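Selenium-binding protein (Sulfolobus tokodaii, PDB 2ECE) is of unknown function but folds as a beta propeller and may bind selenium. Local coordinates at residues G136-H141 / I152-E158; E161-G165 / R184-A190. All blocks are in the same frame, centred on the assembly; numbering follows the deposited sequence.

Overall arrangement
Interaction 1 lies within, and interaction 2 at the border of, the blade of the beta propeller built from strands 140-145, 150-154, 165-169 and 176-179. Interaction 1, mostly buried, pairs the approach to the first strand with the end of the second, and backbone hydrogen bonds and small apolar contacts dominate it. Interaction 2, farther from the chain's centre and only partly buried, has no regular strand pairing. It sets the loop before strand 165-169 against the connection leading to strand 193-196 of the next blade, through proline, tyrosine and arginine packing. The two meet where Ala154 pairs with Gly165 through the backbone and where Tyr137 OH probably hydrogen-bonds Arg184, with the Tyr137 ring packed on Gly164.

Interaction 1: residues G136-H141 / I152-E158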
loop_
_atom_site.group_PDB
_atom_site.type_symbol
_atom_site.label_atom_id
_atom_site.label_comp_id
_atom_site.label_asym_id
_atom_site.label_seq_id
_atom_site.Cartn_x
_atom_site.Cartn_y
_atom_site.Cartn_z
ATOM N N GLY A 136 6.481 11.715 18.332
ATOM C CA GLY A 136 5.853 12.995 18.049
ATOM C C GLY A 136 4.968 12.927 16.809
ATOM O O GLY A 136 4.555 13.957 16.273
ATOM N N TYR A 137 4.684 11.707 16.350
ATOM C CA TYR A 137 3.844 11.482 15.172
ATOM C C TYR A 137 2.559 10.728 15.509
ATOM O O TYR A 137 2.488 10.007 16.513
ATOM C CB TYR A 137 4.596 10.661 14.113
ATOM C CG TYR A 137 5.759 11.348 13.439
ATOM C CD1 TYR A 137 5.646 12.655 12.964
ATOM C CD2 TYR A 137 6.957 10.665 13.207
ATOM C CE1 TYR A 137 6.694 13.264 12.270
ATOM C CE2 TYR A 137 8.010 11.265 12.515
ATOM C CZ TYR A 137 7.868 12.563 12.050
ATOM O OH TYR A 137 8.888 13.152 11.344
ATOM N N SER A 138 1.549 10.883 14.656
ATOM C CA SER A 138 0.278 10.186 14.840
ATOM C C SER A 138 -0.283 9.776 13.477
ATOM O O SER A 138 0.119 10.331 12.446
ATOM C CB SER A 138 -0.730 11.073 15.590
ATOM O OG SER A 138 -1.168 12.166 14.800
ATOM N N ARG A 139 -1.207 8.813 13.487
ATOM C CA ARG A 139 -1.848 8.282 12.277
ATOM C C ARG A 139 -0.807 7.550 11.431
ATOM O O ARG A 139 -0.313 8.071 10.425
ATOM C CB ARG A 139 -2.509 9.405 11.469
ATOM C CG ARG A 139 -3.857 9.892 12.029
ATOM C CD ARG A 139 -3.707 10.798 13.256
ATOM N NE ARG A 139 -4.983 11.426 13.607
ATOM C CZ ARG A 139 -5.117 12.480 14.418
ATOM N NH1 ARG A 139 -4.058 13.048 14.980
ATOM N NH2 ARG A 139 -6.322 12.975 14.655
ATOM N N LEU A 140 -0.494 6.330 11.857
ATOM C CA LEU A 140 0.520 5.495 11.219
ATOM C C LEU A 140 0.031 4.778 9.972
ATOM O O LEU A 140 -1.034 4.146 9.968
ATOM C CB LEU A 140 1.063 4.496 12.238
ATOM C CG LEU A 140 2.161 5.042 13.162
ATOM C CD1 LEU A 140 1.773 6.396 13.743
ATOM C CD2 LEU A 140 2.419 4.020 14.260
ATOM N N HIS A 141 0.836 4.870 8.917
ATOM C CA HIS A 141 0.488 4.301 7.623
ATOM C C HIS A 141 1.349 3.117 7.152
ATOM O O HIS A 141 1.061 1.962 7.462
ATOM C CB HIS A 141 0.531 5.430 6.581
ATOM C CG HIS A 141 -0.006 5.048 5.238
ATOM N ND1 HIS A 141 -1.351 5.091 4.929
ATOM C CD2 HIS A 141 0.622 4.613 4.120
ATOM C CE1 HIS A 141 -1.527 4.701 3.679
ATOM N NE2 HIS A 141 -0.345 4.404 3.165
ATOM N N ILE A 152 8.144 3.122 10.016
ATOM C CA ILE A 152 6.712 3.337 9.855
ATOM C C ILE A 152 6.427 4.800 9.567
ATOM O O ILE A 152 6.875 5.673 10.300
ATOM C CB ILE A 152 5.938 2.940 11.137
ATOM C CG1 ILE A 152 6.303 1.506 11.542
ATOM C CG2 ILE A 152 4.439 3.066 10.898
ATOM C CD1 ILE A 152 5.693 1.060 12.852
ATOM N N SER A 153 5.678 5.073 8.504
ATOM C CA SER A 153 5.354 6.452 8.174
ATOM C C SER A 153 4.121 6.907 8.955
ATOM O O SER A 153 3.312 6.087 9.394
ATOM C CB SER A 153 5.107 6.596 6.671
ATOM O OG SER A 153 3.961 5.867 6.274
ATOM N N ALA A 154 3.992 8.219 9.136
ATOM C CA ALA A 154 2.863 8.789 9.867
ATOM C C ALA A 154 2.386 10.056 9.158
ATOM O O ALA A 154 3.191 10.852 8.680
ATOM C CB ALA A 154 3.276 9.100 11.315
ATOM N N LEU A 155 1.069 10.235 9.092
ATOM C CA LEU A 155 0.470 11.379 8.413
ATOM C C LEU A 155 0.680 12.755 9.052
ATOM O O LEU A 155 0.699 13.765 8.349
ATOM C CB LEU A 155 -1.029 11.138 8.234
ATOM C CG LEU A 155 -1.580 10.527 6.937
ATOM C CD1 LEU A 155 -0.583 9.589 6.290
ATOM C CD2 LEU A 155 -2.894 9.841 7.241
ATOM N N GLY A 156 0.836 12.816 10.369
ATOM C CA GLY A 156 1.026 14.119 10.988
ATOM C C GLY A 156 1.666 14.101 12.362
ATOM O O GLY A 156 2.162 13.065 12.803
ATOM N N ASN A 157 1.688 15.257 13.029
ATOM C CA ASN A 157 2.257 15.337 14.370
ATOM C C ASN A 157 1.188 14.917 15.377
ATOM O O ASN A 157 0.068 14.573 14.989
ATOM C CB ASN A 157 2.744 16.760 14.681
ATOM C CG ASN A 157 1.642 17.798 14.581
ATOM O OD1 ASN A 157 0.459 17.475 14.496
ATOM N ND2 ASN A 157 2.034 19.064 14.604
ATOM N N GLU A 158 1.514 14.957 16.667
ATOM C CA GLU A 158 0.547 14.535 17.671
ATOM C C GLU A 158 -0.761 15.319 17.672
ATOM O O GLU A 158 -1.770 14.823 18.161
ATOM C CB GLU A 158 1.174 14.522 19.082
ATOM C CG GLU A 158 1.894 15.780 19.539
ATOM C CD GLU A 158 3.320 15.883 19.014
ATOM O OE1 GLU A 158 3.530 16.531 17.971
ATOM O OE2 GLU A 158 4.234 15.311 19.645
HETATM O O HOH W 1 -4.810 14.530 17.427
#
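The Tyr137 ring has Gly156 O at its edge, near the ring plane and 3.5 Å from CD1, while Ala154 CB approaches obliquely and packs 3.5 Å from Tyr137 CB. The ring's hydroxyl reaches beyond this pair of segments to Glu181 and Arg184, and Lys179 makes a cation-pi contact with the ring. At the edge of the Arg139 guanidinium, and in its plane, lies Ser138 OG, which accepts a 3.0 Å bond from Arg139 NH1. The same nitrogen reaches Glu158 O through a water, and NE forms a salt bridge with Glu214. Ser138 OG sits between its own backbone N and carbonyl carbon (chi1 70°), a rotation that lets it donate to Asn157 O at 2.7 Å from above the carbonyl plane. Two bonds thus fix this buried hydroxyl. Backbone bonds continue the pairing: Ser138 N to Gly156 O, Leu155 N to Arg139 O at 2.9 Å, and a nearly straight His141 N to Ser153 O (173°). Leu140 CG meets Ile152 CG2 at 3.8 Å, the two side chains crossing obliquely, and Leu140 CD1 rests on Ala154 CB. Leu167 and residues of strand 97-101 cover these two aliphatic chains. Both segments turn a corner, at Arg139 and at Leu155-Gly156, so antiparallel pairing carries on past the open end of the hairpin 140-145/150-154, which supplies the first two strands of a four-stranded propeller blade.

Interaction 2: residues E161-G165 / R184-A190; sequences EGPGG and RGDQYLA
Gly164 N donates to Tyr188 O at 2.9 Å, the one backbone-to-backbone hydrogen bond between 161-165 and 184-190. A weak hydrogen bond runs from Gly162 N to the side-chain hydroxyl, Tyr188 OH, bent to 131° at the hydrogen. The same hydroxyl is 2.6 Å from a water that donates to Glu161 OE2, while Glu161 OE1 is held by Asn211.

Apolar packing centres on the Tyr188 ring. With CG opposite the backbone N (chi1 -179°), the ring lies across Gly162 and Pro163, which are joined by a cis peptide. Pro163 CA sits over one face, toward the rim, in a CH-pi contact 4.2 Å from the centroid, and Pro163 CG touches Tyr188 CD2 at 3.7 Å. Gly162, with no side chain, lets the ring come close to its CA. In the propeller, these contacts join the loop between the second and third strands of one blade to the connection that leads on to strand 193-196 of the next blade and contains a type II' turn from Arg184 to Gln187, with Gly185 at its second position.

The third kind is packing on a charged plane: Pro163 CB lies over the centre of the Arg184 guanidinium, 3.6 Å from CZ, and Gly165 CA comes to its edge. Arg184 NH2 is hydrogen-bonded to Tyr137 OH, with Glu181 a long, weak ion partner. An alanine here would remove the guanidinium, which would probably uncover one side of the Pro163 ring and leave Tyr137 OH without this donor. Ala190 CB packs 3.8 Å from Gly165 N.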
loop_
_atom_site.group_PDB
_atom_site.type_symbol
_atom_site.label_atom_id
_atom_site.label_comp_id
_atom_site.label_asym_id
_atom_site.label_seq_id
_atom_site.Cartn_x
_atom_site.Cartn_y
_atom_site.Cartn_z
ATOM N N GLU A 161 -1.746 17.861 12.802
ATOM C CA GLU A 161 -1.226 18.758 11.769
ATOM C C GLU A 161 0.090 18.136 11.300
ATOM O O GLU A 161 0.236 16.914 11.333
ATOM C CB GLU A 161 -0.990 20.168 12.334
ATOM C CG GLU A 161 -2.274 20.868 12.800
ATOM C CD GLU A 161 -3.301 21.027 11.688
ATOM O OE1 GLU A 161 -4.514 21.031 11.985
ATOM O OE2 GLU A 161 -2.900 21.156 10.513
ATOM N N GLY A 162 1.043 18.958 10.871
ATOM C CA GLY A 162 2.319 18.434 10.408
ATOM C C GLY A 162 3.500 19.070 11.117
ATOM O O GLY A 162 3.306 19.933 11.969
ATOM N N PRO A 163 4.743 18.703 10.764
ATOM C CA PRO A 163 5.109 17.722 9.738
ATOM C C PRO A 163 4.786 16.287 10.121
ATOM O O PRO A 163 4.763 15.933 11.294
ATOM C CB PRO A 163 6.619 17.917 9.585
ATOM C CG PRO A 163 6.864 19.314 10.114
ATOM C CD PRO A 163 5.946 19.359 11.299
ATOM N N GLY A 164 4.516 15.472 9.112
ATOM C CA GLY A 164 4.285 14.065 9.347
ATOM C C GLY A 164 5.653 13.507 9.031
ATOM O O GLY A 164 6.586 14.286 8.775
ATOM N N GLY A 165 5.811 12.190 9.025
ATOM C CA GLY A 165 7.125 11.662 8.717
ATOM C C GLY A 165 7.282 10.182 8.963
ATOM O O GLY A 165 6.324 9.428 8.862
ATOM N N ARG A 184 14.887 17.505 7.724
ATOM C CA ARG A 184 13.804 17.325 6.754
ATOM C C ARG A 184 13.648 18.421 5.705
ATOM O O ARG A 184 12.739 18.351 4.882
ATOM C CB ARG A 184 12.469 17.165 7.488
ATOM C CG ARG A 184 11.934 18.441 8.143
ATOM C CD ARG A 184 11.010 18.084 9.299
ATOM N NE ARG A 184 10.162 16.969 8.927
ATOM C CZ ARG A 184 9.713 16.040 9.762
ATOM N NH1 ARG A 184 10.018 16.075 11.056
ATOM N NH2 ARG A 184 8.977 15.053 9.282
ATOM N N GLY A 185 14.517 19.426 5.729
ATOM C CA GLY A 185 14.387 20.499 4.759
ATOM C C GLY A 185 12.977 21.055 4.856
ATOM O O GLY A 185 12.493 21.299 5.960
ATOM N N ASP A 186 12.301 21.245 3.727
ATOM C CA ASP A 186 10.948 21.769 3.785
ATOM C C ASP A 186 9.866 20.709 3.609
ATOM O O ASP A 186 8.724 21.020 3.275
ATOM C CB ASP A 186 10.757 22.910 2.775
ATOM C CG ASP A 186 10.764 22.445 1.330
ATOM O OD1 ASP A 186 10.481 23.295 0.457
ATOM O OD2 ASP A 186 11.047 21.257 1.058
ATOM N N GLN A 187 10.219 19.449 3.840
ATOM C CA GLN A 187 9.230 18.377 3.746
ATOM C C GLN A 187 8.277 18.572 4.924
ATOM O O GLN A 187 8.715 18.802 6.055
ATOM C CB GLN A 187 9.905 17.002 3.835
ATOM C CG GLN A 187 8.925 15.840 4.033
ATOM C CD GLN A 187 8.660 15.543 5.503
ATOM O OE1 GLN A 187 7.527 15.265 5.904
ATOM N NE2 GLN A 187 9.709 15.588 6.308
ATOM N N TYR A 188 6.979 18.483 4.665
ATOM C CA TYR A 188 5.983 18.671 5.715
ATOM C C TYR A 188 4.925 17.568 5.656
ATOM O O TYR A 188 4.595 16.950 6.673
ATOM C CB TYR A 188 5.355 20.061 5.555
ATOM C CG TYR A 188 4.307 20.430 6.576
ATOM C CD1 TYR A 188 2.958 20.173 6.342
ATOM C CD2 TYR A 188 4.662 21.065 7.771
ATOM C CE1 TYR A 188 1.981 20.539 7.262
ATOM C CE2 TYR A 188 3.692 21.433 8.703
ATOM C CZ TYR A 188 2.355 21.168 8.440
ATOM O OH TYR A 188 1.392 21.529 9.351
ATOM N N LEU A 189 4.407 17.317 4.461
ATOM C CA LEU A 189 3.408 16.275 4.250
ATOM C C LEU A 189 4.084 14.906 4.124
ATOM O O LEU A 189 5.291 14.816 3.899
ATOM C CB LEU A 189 2.617 16.571 2.975
ATOM C CG LEU A 189 1.213 17.189 3.050
ATOM C CD1 LEU A 189 1.006 17.993 4.321
ATOM C CD2 LEU A 189 1.005 18.041 1.806
ATOM N N ALA A 190 3.300 13.841 4.266
ATOM C CA ALA A 190 3.829 12.484 4.166
ATOM C C ALA A 190 2.716 11.532 3.755
ATOM O O ALA A 190 1.555 11.938 3.630
ATOM C CB ALA A 190 4.405 12.038 5.526
HETATM O O HOH W 2 -1.122 21.362 8.673
#